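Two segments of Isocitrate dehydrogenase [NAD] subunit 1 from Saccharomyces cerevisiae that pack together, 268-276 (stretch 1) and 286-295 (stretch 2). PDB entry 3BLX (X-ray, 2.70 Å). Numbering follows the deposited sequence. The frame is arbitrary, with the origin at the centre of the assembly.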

# COMPACT_ATOMS: atom_id res chain seq x y z
N VAL E 268 -9.83 22.69 5.11
CA VAL E 268 -11.07 23.06 5.77
C VAL E 268 -10.93 24.49 6.26
O VAL E 268 -10.00 24.81 7.00
CB VAL E 268 -11.34 22.14 6.98
CG1 VAL E 268 -12.45 22.71 7.84
CG2 VAL E 268 -11.67 20.72 6.53
N PHE E 269 -11.85 25.35 5.85
CA PHE E 269 -11.76 26.77 6.17
C PHE E 269 -12.71 27.14 7.29
O PHE E 269 -13.82 26.63 7.35
CB PHE E 269 -11.99 27.62 4.92
CG PHE E 269 -10.95 27.39 3.88
CD1 PHE E 269 -9.84 28.20 3.80
CD2 PHE E 269 -11.03 26.29 3.05
CE1 PHE E 269 -8.86 27.96 2.86
CE2 PHE E 269 -10.06 26.04 2.10
CZ PHE E 269 -8.97 26.89 2.01
N GLU E 270 -12.25 28.02 8.19
CA GLU E 270 -12.96 28.28 9.44
C GLU E 270 -12.27 29.39 10.18
O GLU E 270 -11.06 29.54 10.09
CB GLU E 270 -12.98 27.04 10.34
CG GLU E 270 -11.75 26.89 11.22
CD GLU E 270 -11.93 25.92 12.40
OE1 GLU E 270 -13.08 25.68 12.82
OE2 GLU E 270 -10.91 25.40 12.92
N PRO E 271 -13.04 30.18 10.93
CA PRO E 271 -12.50 31.31 11.71
C PRO E 271 -11.31 30.90 12.59
O PRO E 271 -11.36 29.90 13.33
CB PRO E 271 -13.68 31.74 12.56
CG PRO E 271 -14.88 31.30 11.81
CD PRO E 271 -14.49 30.01 11.14
N GLY E 272 -10.25 31.69 12.52
CA GLY E 272 -8.98 31.32 13.08
C GLY E 272 -8.88 31.32 14.59
O GLY E 272 -7.89 30.82 15.14
N SER E 273 -9.87 31.88 15.27
CA SER E 273 -9.82 31.97 16.72
C SER E 273 -10.88 31.14 17.39
O SER E 273 -10.94 31.08 18.62
CB SER E 273 -9.92 33.43 17.18
OG SER E 273 -8.63 33.95 17.41
N ARG E 274 -11.71 30.48 16.60
CA ARG E 274 -12.80 29.68 17.13
C ARG E 274 -13.80 30.53 17.93
O ARG E 274 -14.51 30.02 18.78
CB ARG E 274 -12.25 28.53 17.98
CG ARG E 274 -11.95 27.27 17.19
CD ARG E 274 -10.68 27.35 16.35
NE ARG E 274 -10.47 26.13 15.56
CZ ARG E 274 -9.84 25.05 15.99
NH1 ARG E 274 -9.33 25.02 17.22
NH2 ARG E 274 -9.70 23.98 15.20
N HIS E 275 -13.85 31.83 17.62
CA HIS E 275 -14.76 32.79 18.27
C HIS E 275 -14.71 32.69 19.79
O HIS E 275 -15.72 32.83 20.48
CB HIS E 275 -16.19 32.61 17.76
CG HIS E 275 -16.47 33.32 16.47
ND1 HIS E 275 -17.53 34.20 16.31
CD2 HIS E 275 -15.85 33.26 15.26
CE1 HIS E 275 -17.53 34.66 15.07
NE2 HIS E 275 -16.53 34.10 14.41
N VAL E 276 -13.51 32.41 20.27
CA VAL E 276 -13.21 32.32 21.68
C VAL E 276 -14.05 33.32 22.50
O VAL E 276 -15.07 32.94 23.10
CB VAL E 276 -11.68 32.51 21.92
CG1 VAL E 276 -10.93 31.15 21.93
CG2 VAL E 276 -11.09 33.48 20.87
N ALA E 286 -24.08 38.41 15.99
CA ALA E 286 -22.69 37.95 15.83
C ALA E 286 -21.98 38.53 14.60
O ALA E 286 -22.61 38.78 13.58
CB ALA E 286 -22.66 36.45 15.81
N ASN E 287 -20.67 38.76 14.69
CA ASN E 287 -19.91 39.26 13.55
C ASN E 287 -19.56 38.14 12.59
O ASN E 287 -18.89 37.19 12.99
CB ASN E 287 -18.63 39.95 14.03
CG ASN E 287 -18.03 40.86 12.96
OD1 ASN E 287 -18.50 40.87 11.82
ND2 ASN E 287 -17.01 41.62 13.34
N PRO E 288 -20.01 38.23 11.31
CA PRO E 288 -19.78 37.18 10.31
C PRO E 288 -18.46 37.36 9.57
O PRO E 288 -18.14 36.51 8.76
CB PRO E 288 -20.93 37.36 9.32
CG PRO E 288 -21.58 38.65 9.69
CD PRO E 288 -20.76 39.35 10.72
N THR E 289 -17.74 38.45 9.84
CA THR E 289 -16.50 38.78 9.13
C THR E 289 -15.47 37.62 9.02
O THR E 289 -14.94 37.36 7.94
CB THR E 289 -15.82 40.04 9.75
OG1 THR E 289 -16.72 41.14 9.66
CG2 THR E 289 -14.57 40.40 9.03
N ALA E 290 -15.20 36.95 10.14
CA ALA E 290 -14.21 35.89 10.19
C ALA E 290 -14.62 34.76 9.28
O ALA E 290 -13.82 34.26 8.52
CB ALA E 290 -14.01 35.39 11.63
N MET E 291 -15.88 34.36 9.37
CA MET E 291 -16.42 33.35 8.46
C MET E 291 -16.35 33.78 6.98
O MET E 291 -15.93 33.02 6.14
CB MET E 291 -17.86 32.99 8.84
CG MET E 291 -18.36 31.80 8.16
SD MET E 291 -17.34 30.38 8.51
CE MET E 291 -17.76 30.06 10.21
N ILE E 292 -16.73 35.02 6.68
CA ILE E 292 -16.69 35.50 5.32
C ILE E 292 -15.26 35.53 4.76
O ILE E 292 -15.01 35.08 3.64
CB ILE E 292 -17.33 36.90 5.21
CG1 ILE E 292 -18.76 36.88 5.77
CG2 ILE E 292 -17.34 37.36 3.74
CD1 ILE E 292 -19.44 38.26 5.84
N LEU E 293 -14.34 36.10 5.54
CA LEU E 293 -12.95 36.17 5.13
C LEU E 293 -12.33 34.77 4.97
O LEU E 293 -11.51 34.53 4.07
CB LEU E 293 -12.14 37.00 6.12
CG LEU E 293 -12.53 38.48 6.09
CD1 LEU E 293 -11.64 39.30 7.00
CD2 LEU E 293 -12.46 38.99 4.67
N SER E 294 -12.70 33.85 5.84
CA SER E 294 -12.24 32.49 5.71
C SER E 294 -12.81 31.94 4.42
O SER E 294 -12.15 31.21 3.71
CB SER E 294 -12.72 31.65 6.90
OG SER E 294 -12.06 32.05 8.08
N SER E 295 -14.04 32.33 4.14
CA SER E 295 -14.74 31.98 2.92
C SER E 295 -13.93 32.37 1.70
O SER E 295 -13.96 31.67 0.69
CB SER E 295 -16.08 32.71 2.86
OG SER E 295 -16.98 32.05 2.03

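Stretch 2 meets stretch 1 without a hydrogen bond between them, so the contact rests on packing. Ala 286 lies at the margin, its CB pointing toward stretch 1 but beyond contact range. Asn 287 turns its backbone to the partner: its O lies 3.5 Å from His 275 CE1, at the edge of the imidazole and near the ring plane. The histidine is poorly ordered, so this detail deserves caution. The Asn 287 side chain leads away and caps the helix, with OD1 accepting from Thr 289 N at 3.2 Å. Thr 289 OG1 also donates to Asn 287 OD1, at 2.8 Å.

Ala 290 points toward stretch 1. Its small CB sits 3.8 Å from Pro 271 CB and 4.0 Å from His 275 NE2, and the helix comes close here: the CA atoms of Ala 290 and Pro 271 are 5.1 Å apart. Met 291 has its CA-to-CB bond sideways to stretch 1, but its end comes nearer, bringing CE to 3.4 Å from Pro 271 CD.

One turn on, Ser 294 also points toward stretch 1. Its OG donates back to Ala 290 O at 2.9 Å. The same OG lies 3.4 Å from Glu 270 O, a contact without a hydrogen bond. Ser 294 O approaches Phe 269 CD1 at 3.8 Å.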